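Local coordinates for mannan endo-1,4-beta-mannosidase (Mytilus edulis, PDB 2C0H), which hydrolyses internal beta-1,4-mannosidic linkages in mannans, galactomannans and glucomannans, as a monomeric beta-mannanase of glycoside hydrolase family 5, at residues R203-Q208 with G255-Y260; V29-D34 with V116-H121; P144-L149 with A210-V215. The protein carries 3 engineered substitutions. All blocks are in the same frame, centred on the assembly; numbering follows the deposited sequence.

Contact 1 of 3, residues R203-Q208 with G255-Y260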
loop_
_atom_site.group_PDB
_atom_site.type_symbol
_atom_site.label_atom_id
_atom_site.label_comp_id
_atom_site.label_asym_id
_atom_site.label_seq_id
_atom_site.Cartn_x
_atom_site.Cartn_y
_atom_site.Cartn_z
ATOM N N ARG A 203 -1.006 7.357 -14.833
ATOM C CA ARG A 203 0.118 8.292 -14.903
ATOM C C ARG A 203 0.669 8.674 -13.516
ATOM O O ARG A 203 1.866 8.709 -13.293
ATOM C CB ARG A 203 -0.300 9.540 -15.663
ATOM C CG ARG A 203 0.771 10.584 -15.747
ATOM C CD ARG A 203 0.289 11.769 -16.521
ATOM N NE ARG A 203 -0.736 12.534 -15.798
ATOM C CZ ARG A 203 -1.569 13.406 -16.370
ATOM N NH1 ARG A 203 -1.517 13.653 -17.678
ATOM N NH2 ARG A 203 -2.451 14.060 -15.629
ATOM N N PHE A 204 -0.221 8.962 -12.576
ATOM C CA PHE A 204 0.166 9.322 -11.213
ATOM C C PHE A 204 1.051 8.237 -10.567
ATOM O O PHE A 204 2.089 8.517 -9.953
ATOM C CB PHE A 204 -1.133 9.527 -10.429
ATOM C CG PHE A 204 -0.979 10.124 -9.035
ATOM C CD1 PHE A 204 -0.643 11.469 -8.840
ATOM C CD2 PHE A 204 -1.283 9.361 -7.915
ATOM C CE1 PHE A 204 -0.548 12.001 -7.561
ATOM C CE2 PHE A 204 -1.197 9.895 -6.638
ATOM C CZ PHE A 204 -0.833 11.208 -6.456
ATOM N N VAL A 205 0.637 6.984 -10.737
ATOM C CA VAL A 205 1.355 5.863 -10.173
ATOM C C VAL A 205 2.670 5.635 -10.919
ATOM O O VAL A 205 3.708 5.500 -10.296
ATOM C CB VAL A 205 0.492 4.597 -10.199
ATOM C CG1 VAL A 205 1.288 3.409 -9.766
ATOM C CG2 VAL A 205 -0.761 4.787 -9.292
ATOM N N ASN A 206 2.602 5.604 -12.249
ATOM C CA ASN A 206 3.797 5.394 -13.086
ATOM C C ASN A 206 4.927 6.390 -12.754
ATOM O O ASN A 206 6.098 6.011 -12.601
ATOM C CB ASN A 206 3.379 5.501 -14.556
ATOM C CG ASN A 206 4.517 5.308 -15.546
ATOM O OD1 ASN A 206 4.808 6.219 -16.339
ATOM N ND2 ASN A 206 5.114 4.123 -15.563
ATOM N N TRP A 207 4.596 7.671 -12.636
ATOM C CA TRP A 207 5.643 8.680 -12.390
ATOM C C TRP A 207 6.281 8.580 -10.991
ATOM O O TRP A 207 7.482 8.774 -10.816
ATOM C CB TRP A 207 5.091 10.085 -12.624
ATOM C CG TRP A 207 4.903 10.470 -14.090
ATOM C CD1 TRP A 207 4.666 9.639 -15.142
ATOM C CD2 TRP A 207 4.967 11.793 -14.624
ATOM N NE1 TRP A 207 4.560 10.369 -16.314
ATOM C CE2 TRP A 207 4.735 11.693 -16.016
ATOM C CE3 TRP A 207 5.192 13.053 -14.057
ATOM C CZ2 TRP A 207 4.731 12.811 -16.861
ATOM C CZ3 TRP A 207 5.176 14.178 -14.903
ATOM C CH2 TRP A 207 4.953 14.034 -16.283
ATOM N N GLN A 208 5.481 8.277 -9.967
ATOM C CA GLN A 208 6.019 8.173 -8.638
ATOM C C GLN A 208 6.815 6.882 -8.430
ATOM O O GLN A 208 7.824 6.887 -7.742
ATOM C CB GLN A 208 4.908 8.349 -7.603
ATOM C CG GLN A 208 4.373 9.774 -7.619
ATOM C CD GLN A 208 3.229 9.980 -6.667
ATOM O OE1 GLN A 208 3.442 10.260 -5.482
ATOM N NE2 GLN A 208 2.026 9.852 -7.166
ATOM N N GLY A 255 8.649 2.731 -14.382
ATOM C CA GLY A 255 7.582 3.074 -13.439
ATOM C C GLY A 255 6.581 1.963 -13.269
ATOM O O GLY A 255 5.404 2.138 -13.541
ATOM N N THR A 256 7.070 0.824 -12.794
ATOM C CA THR A 256 6.258 -0.373 -12.613
ATOM C C THR A 256 6.274 -0.770 -11.133
ATOM O O THR A 256 7.179 -0.399 -10.389
ATOM C CB THR A 256 6.810 -1.531 -13.461
ATOM O OG1 THR A 256 8.208 -1.717 -13.169
ATOM C CG2 THR A 256 6.639 -1.219 -14.963
ATOM N N LEU A 257 5.251 -1.504 -10.713
ATOM C CA LEU A 257 5.162 -1.920 -9.316
ATOM C C LEU A 257 6.000 -3.163 -9.068
ATOM O O LEU A 257 6.269 -3.940 -9.996
ATOM C CB LEU A 257 3.701 -2.208 -8.944
ATOM C CG LEU A 257 2.677 -1.092 -9.172
ATOM C CD1 LEU A 257 1.316 -1.548 -8.637
ATOM C CD2 LEU A 257 3.107 0.204 -8.522
ATOM N N SER A 258 6.393 -3.349 -7.810
ATOM C CA SER A 258 7.123 -4.534 -7.353
ATOM C C SER A 258 6.160 -5.664 -7.051
ATOM O O SER A 258 6.419 -6.810 -7.388
ATOM C CB SER A 258 7.901 -4.208 -6.083
ATOM O OG SER A 258 8.740 -3.071 -6.258
ATOM N N PHE A 259 5.077 -5.329 -6.360
ATOM C CA PHE A 259 4.032 -6.284 -6.040
ATOM C C PHE A 259 2.676 -5.592 -6.007
ATOM O O PHE A 259 2.587 -4.362 -5.980
ATOM C CB PHE A 259 4.325 -7.094 -4.752
ATOM C CG PHE A 259 4.428 -6.287 -3.485
ATOM C CD1 PHE A 259 3.290 -5.958 -2.761
ATOM C CD2 PHE A 259 5.674 -5.924 -2.962
ATOM C CE1 PHE A 259 3.376 -5.230 -1.577
ATOM C CE2 PHE A 259 5.771 -5.211 -1.770
ATOM C CZ PHE A 259 4.612 -4.859 -1.080
ATOM N N TYR A 260 1.628 -6.394 -6.076
ATOM C CA TYR A 260 0.246 -5.915 -6.071
ATOM C C TYR A 260 -0.283 -6.021 -4.647
ATOM O O TYR A 260 0.215 -6.801 -3.832
ATOM C CB TYR A 260 -0.629 -6.748 -7.016
ATOM C CG TYR A 260 -0.245 -6.701 -8.494
ATOM C CD1 TYR A 260 -0.278 -5.504 -9.200
ATOM C CD2 TYR A 260 0.132 -7.836 -9.164
ATOM C CE1 TYR A 260 0.051 -5.453 -10.544
ATOM C CE2 TYR A 260 0.466 -7.797 -10.516
ATOM C CZ TYR A 260 0.421 -6.609 -11.186
ATOM O OH TYR A 260 0.757 -6.583 -12.519
#
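In the (beta/alpha)8 barrel of this family 5 glycoside hydrolase, V205 and N206 of the outer helix 198-215 meet L257 and G255 in the loop that leads from helix 243-250 into barrel strand 260-263. N206 carries its CG opposite its own nitrogen (chi1 180°), which brings the amide to the loop, and ND2 donates to G255 O at 2.8 Å. The bond is somewhat bent, 148° at the hydrogen, and the donor lies 26° from the carbonyl plane. Beside it the two backbones come together, with the CA atoms of N206 and G255 only 4.5 Å apart; a CA-H...O contact runs from G255 CA to N206 O at 3.4 Å. The apolar half lies one residue earlier on the helix: V205 CG1 touches L257 CD2 at 3.9 Å, the two side chains crossing at about a right angle. L246 of helix 243-250 packs against V205, N206 and L257. Because N206 OD1 also accepts a hydrogen bond from K252 N, both ends of the buried amide are engaged by loop backbone, which fixes its rotation and satisfies its polar atoms.

Contact 2 of 3, residues V29-D34 with V116-H121; sequences VNYARD and VKQSTH
Y31, the residue that reaches V116 and Q118, lies in the loop between strand 17-25 and helix 40-56. N30 opens a type II beta turn that runs to R33. Y31 occupies the second position of that turn, its CB directed at the loop 116-121. A chi1 of -178° swings the ring away from its own backbone nitrogen and carries it toward V116 and Q118, which it touches. V116 approaches from the opposite direction, placing CG1 3.7 Å from Y31 OH. Q118 arrives obliquely, with OE1 3.8 Å from Y31 CE2 and the amide almost perpendicular to the ring (86°). Both loops follow parallel strands of the barrel at their C-terminal ends, the side that carries the active site in (beta/alpha)8 enzymes. The Y31 side chain is about 4 Å from that of W65, which probably binds substrate, a position consistent with the substrate-binding end of the barrel. W28 meets the Y31 ring edge-to-face, and N113 ND2 makes a weak hydrogen bond with the hydroxyl. A32 follows with positive phi (71°), as the third position of a type II turn requires, and R33 N closes the turn on N30 O at 2.9 Å. Last comes buried D34, whose carboxylate accepts two backbone bonds, V29 N donating to OD2 at 2.9 Å and N30 N to OD1 at 2.8 Å, each on the syn side.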
loop_
_atom_site.group_PDB
_atom_site.type_symbol
_atom_site.label_atom_id
_atom_site.label_comp_id
_atom_site.label_asym_id
_atom_site.label_seq_id
_atom_site.Cartn_x
_atom_site.Cartn_y
_atom_site.Cartn_z
ATOM N N VAL A 29 -1.968 7.321 13.919
ATOM C CA VAL A 29 -2.272 7.638 15.325
ATOM C C VAL A 29 -3.060 8.947 15.316
ATOM O O VAL A 29 -4.249 8.970 15.660
ATOM C CB VAL A 29 -1.006 7.688 16.201
ATOM C CG1 VAL A 29 -1.354 8.149 17.634
ATOM C CG2 VAL A 29 -0.315 6.311 16.206
ATOM N N ASN A 30 -2.421 10.027 14.870
ATOM C CA ASN A 30 -3.136 11.263 14.567
ATOM C C ASN A 30 -3.194 11.438 13.043
ATOM O O ASN A 30 -2.188 11.771 12.424
ATOM C CB ASN A 30 -2.488 12.475 15.237
ATOM C CG ASN A 30 -3.437 13.701 15.303
ATOM O OD1 ASN A 30 -4.673 13.574 15.414
ATOM N ND2 ASN A 30 -2.850 14.884 15.247
ATOM N N TYR A 31 -4.377 11.194 12.482
ATOM C CA TYR A 31 -4.617 11.099 11.011
ATOM C C TYR A 31 -3.997 12.259 10.246
ATOM O O TYR A 31 -4.344 13.400 10.490
ATOM C CB TYR A 31 -6.129 11.029 10.741
ATOM C CG TYR A 31 -6.576 10.879 9.300
ATOM C CD1 TYR A 31 -6.750 9.632 8.724
ATOM C CD2 TYR A 31 -6.904 11.989 8.534
ATOM C CE1 TYR A 31 -7.201 9.491 7.426
ATOM C CE2 TYR A 31 -7.356 11.852 7.235
ATOM C CZ TYR A 31 -7.499 10.602 6.685
ATOM O OH TYR A 31 -7.952 10.463 5.399
ATOM N N ALA A 32 -3.057 11.936 9.354
ATOM C CA ALA A 32 -2.355 12.896 8.476
ATOM C C ALA A 32 -1.359 13.827 9.180
ATOM O O ALA A 32 -0.788 14.724 8.538
ATOM C CB ALA A 32 -3.340 13.695 7.656
ATOM N N ARG A 33 -1.140 13.614 10.478
ATOM C CA ARG A 33 -0.317 14.484 11.309
ATOM C C ARG A 33 0.572 13.653 12.261
ATOM O O ARG A 33 0.702 13.966 13.448
ATOM C CB ARG A 33 -1.235 15.440 12.091
ATOM C CG ARG A 33 -2.031 16.370 11.221
ATOM C CD ARG A 33 -2.911 17.326 12.030
ATOM N NE ARG A 33 -3.867 18.005 11.159
ATOM C CZ ARG A 33 -3.632 19.111 10.454
ATOM N NH1 ARG A 33 -2.449 19.723 10.491
ATOM N NH2 ARG A 33 -4.602 19.611 9.694
ATOM N N ASP A 34 1.212 12.614 11.725
ATOM C CA ASP A 34 2.032 11.713 12.538
ATOM C C ASP A 34 3.550 11.930 12.407
ATOM O O ASP A 34 4.305 11.514 13.284
ATOM C CB ASP A 34 1.691 10.257 12.210
ATOM C CG ASP A 34 0.432 9.774 12.899
ATOM O OD1 ASP A 34 0.269 10.085 14.097
ATOM O OD2 ASP A 34 -0.362 9.055 12.269
ATOM N N VAL A 116 -11.379 9.001 0.416
ATOM C CA VAL A 116 -12.198 10.054 0.982
ATOM C C VAL A 116 -11.712 11.378 0.424
ATOM O O VAL A 116 -10.528 11.542 0.149
ATOM C CB VAL A 116 -12.175 10.024 2.525
ATOM C CG1 VAL A 116 -10.846 10.507 3.082
ATOM C CG2 VAL A 116 -13.362 10.829 3.092
ATOM N N LYS A 117 -12.649 12.291 0.231
ATOM C CA LYS A 117 -12.379 13.608 -0.304
ATOM C C LYS A 117 -12.762 14.620 0.778
ATOM O O LYS A 117 -13.950 14.794 1.061
ATOM C CB LYS A 117 -13.214 13.799 -1.573
ATOM C CG LYS A 117 -12.991 15.093 -2.326
ATOM C CD LYS A 117 -13.851 15.143 -3.576
ATOM C CE LYS A 117 -13.589 16.403 -4.405
ATOM N NZ LYS A 117 -14.230 17.612 -3.825
ATOM N N GLN A 118 -11.762 15.257 1.390
ATOM C CA GLN A 118 -11.975 16.243 2.461
ATOM C C GLN A 118 -11.448 17.634 2.060
ATOM O O GLN A 118 -11.218 17.886 0.874
ATOM C CB GLN A 118 -11.356 15.739 3.768
ATOM C CG GLN A 118 -11.765 14.304 4.086
ATOM C CD GLN A 118 -11.524 13.915 5.523
ATOM O OE1 GLN A 118 -10.384 13.794 5.969
ATOM N NE2 GLN A 118 -12.610 13.695 6.261
ATOM N N SER A 119 -11.280 18.528 3.033
ATOM C CA SER A 119 -11.096 19.960 2.752
ATOM C C SER A 119 -9.768 20.369 2.123
ATOM O O SER A 119 -9.685 21.460 1.542
ATOM C CB SER A 119 -11.321 20.796 4.020
ATOM O OG SER A 119 -10.337 20.537 4.998
ATOM N N THR A 120 -8.742 19.529 2.218
ATOM C CA THR A 120 -7.488 19.844 1.530
ATOM C C THR A 120 -7.319 19.017 0.254
ATOM O O THR A 120 -6.215 18.935 -0.283
ATOM C CB THR A 120 -6.247 19.685 2.446
ATOM O OG1 THR A 120 -6.000 18.295 2.719
ATOM C CG2 THR A 120 -6.446 20.423 3.752
ATOM N N HIS A 121 -8.401 18.425 -0.249
ATOM C CA HIS A 121 -8.308 17.580 -1.453
ATOM C C HIS A 121 -7.709 18.309 -2.641
ATOM O O HIS A 121 -7.051 17.681 -3.470
ATOM C CB HIS A 121 -9.642 16.974 -1.893
ATOM C CG HIS A 121 -9.489 16.017 -3.032
ATOM N ND1 HIS A 121 -8.892 14.786 -2.876
ATOM C CD2 HIS A 121 -9.767 16.136 -4.352
ATOM C CE1 HIS A 121 -8.840 14.172 -4.045
ATOM N NE2 HIS A 121 -9.362 14.971 -4.958
#

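Contact 3 of 3, residues P144-L149 with A210-V215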
loop_
_atom_site.group_PDB
_atom_site.type_symbol
_atom_site.label_atom_id
_atom_site.label_comp_id
_atom_site.label_asym_id
_atom_site.label_seq_id
_atom_site.Cartn_x
_atom_site.Cartn_y
_atom_site.Cartn_z
ATOM N N PRO A 144 14.039 13.255 -2.208
ATOM C CA PRO A 144 14.775 13.481 -0.955
ATOM C C PRO A 144 14.450 12.471 0.149
ATOM O O PRO A 144 15.351 11.976 0.819
ATOM C CB PRO A 144 14.357 14.905 -0.561
ATOM C CG PRO A 144 14.057 15.556 -1.856
ATOM C CD PRO A 144 13.439 14.503 -2.716
ATOM N N MET A 145 13.169 12.149 0.301
ATOM C CA MET A 145 12.722 11.226 1.323
ATOM C C MET A 145 13.218 9.805 1.046
ATOM O O MET A 145 13.793 9.155 1.929
ATOM C CB MET A 145 11.199 11.256 1.388
ATOM C CG MET A 145 10.588 10.589 2.555
ATOM S SD MET A 145 8.893 11.226 2.726
ATOM C CE MET A 145 8.244 10.972 1.074
ATOM N N ALA A 146 13.016 9.336 -0.180
ATOM C CA ALA A 146 13.388 7.971 -0.544
ATOM C C ALA A 146 14.903 7.796 -0.502
ATOM O O ALA A 146 15.406 6.757 -0.088
ATOM C CB ALA A 146 12.846 7.612 -1.893
ATOM N N ASN A 147 15.639 8.823 -0.908
ATOM C CA ASN A 147 17.099 8.733 -0.879
ATOM C C ASN A 147 17.656 8.705 0.553
ATOM O O ASN A 147 18.574 7.943 0.871
ATOM C CB ASN A 147 17.692 9.910 -1.658
ATOM C CG ASN A 147 19.141 9.697 -2.011
ATOM O OD1 ASN A 147 19.498 8.696 -2.636
ATOM N ND2 ASN A 147 19.984 10.628 -1.609
ATOM N N ALA A 148 17.081 9.513 1.434
ATOM C CA ALA A 148 17.556 9.635 2.804
ATOM C C ALA A 148 17.332 8.359 3.624
ATOM O O ALA A 148 18.124 8.042 4.502
ATOM C CB ALA A 148 16.878 10.811 3.492
ATOM N N LEU A 149 16.233 7.664 3.355
ATOM C CA LEU A 149 15.817 6.500 4.166
ATOM C C LEU A 149 16.180 5.126 3.603
ATOM O O LEU A 149 15.945 4.101 4.255
ATOM C CB LEU A 149 14.308 6.567 4.385
ATOM C CG LEU A 149 13.865 7.815 5.134
ATOM C CD1 LEU A 149 12.353 7.913 5.159
ATOM C CD2 LEU A 149 14.413 7.853 6.552
ATOM N N ALA A 210 8.518 5.410 -10.806
ATOM C CA ALA A 210 9.791 5.652 -11.477
ATOM C C ALA A 210 10.738 6.520 -10.637
ATOM O O ALA A 210 11.946 6.252 -10.573
ATOM C CB ALA A 210 9.540 6.268 -12.849
ATOM N N ALA A 211 10.192 7.532 -9.966
ATOM C CA ALA A 211 10.977 8.431 -9.134
ATOM C C ALA A 211 11.657 7.720 -7.959
ATOM O O ALA A 211 12.825 7.910 -7.694
ATOM C CB ALA A 211 10.090 9.557 -8.639
ATOM N N ILE A 212 10.918 6.870 -7.263
ATOM C CA ILE A 212 11.451 6.146 -6.124
ATOM C C ILE A 212 12.569 5.227 -6.595
ATOM O O ILE A 212 13.613 5.156 -5.965
ATOM C CB ILE A 212 10.343 5.325 -5.425
ATOM C CG1 ILE A 212 9.330 6.285 -4.793
ATOM C CG2 ILE A 212 10.966 4.380 -4.383
ATOM C CD1 ILE A 212 8.036 5.630 -4.403
ATOM N N LYS A 213 12.352 4.565 -7.722
ATOM C CA LYS A 213 13.332 3.596 -8.219
ATOM C C LYS A 213 14.542 4.273 -8.847
ATOM O O LYS A 213 15.568 3.633 -9.036
ATOM C CB LYS A 213 12.686 2.634 -9.205
ATOM C CG LYS A 213 11.723 1.661 -8.542
ATOM C CD LYS A 213 11.040 0.803 -9.573
ATOM C CE LYS A 213 10.312 -0.361 -8.948
ATOM N NZ LYS A 213 9.959 -1.364 -9.992
ATOM N N GLU A 214 14.439 5.557 -9.159
ATOM C CA GLU A 214 15.608 6.311 -9.639
ATOM C C GLU A 214 16.643 6.544 -8.538
ATOM O O GLU A 214 17.852 6.484 -8.801
ATOM C CB GLU A 214 15.171 7.642 -10.245
ATOM C CG GLU A 214 16.265 8.380 -10.994
ATOM C CD GLU A 214 15.735 9.553 -11.799
ATOM O OE1 GLU A 214 16.555 10.206 -12.489
ATOM O OE2 GLU A 214 14.509 9.822 -11.755
ATOM N N VAL A 215 16.186 6.824 -7.318
ATOM C CA VAL A 215 17.076 7.101 -6.184
ATOM C C VAL A 215 17.297 5.888 -5.269
ATOM O O VAL A 215 18.291 5.837 -4.545
ATOM C CB VAL A 215 16.586 8.310 -5.336
ATOM C CG1 VAL A 215 16.565 9.572 -6.196
ATOM C CG2 VAL A 215 15.210 8.055 -4.724
#
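V215 has the most surface buried by this contact, pressed against A146 and N147 where two consecutive outer helices of the (beta/alpha)8 barrel, 131-149 and 198-215, pack side by side. The segment axes cross at -36°, and the small A146 at the crossing is consistent with their close approach of 8.9 Å. A146 directs its methyl toward the other helix, and its CB lies 3.7 Å from V215 CG2. That branch of V215 stands between the backbone N and the carbonyl carbon (chi1 -62°, measured to CG1), a placement that turns it to A146. A looser touch, A146 CB to I212 CG2 at 4.5 Å, extends the apolar patch toward the barrel wall, where I212 also packs on W158 and I160 of strand 155-162. Toward the solvent the character changes. N147 crosses V215 at about a right angle, with the CA atoms of the pair 5.6 Å apart, and turns OD1 of its amide to V215. N147 OD1 stands 3.6 Å from V215 O, two acceptors that cannot bond each other; K150 NZ donates to both.

Overall arrangement
Contacts 1 and 3 use successive parts of helix 198-215: their centres are 13 Å apart, and they meet where K213 NZ lies 3.0 Å from T256 O, a probable hydrogen bond, and where A210 CB packs on G255 CA at 3.8 Å. Contact 2 stands apart, its centre 23 Å from that of contact 1 and 24 Å from that of contact 3. It probably borders the substrate cleft, with V116 about 6 Å, side chain to side chain, from W191, another probable substrate-binding residue. V205 of contact 1 is about 11 Å from the probable proton donor E163, measured likewise, whereas contact 3 lies away from these sites.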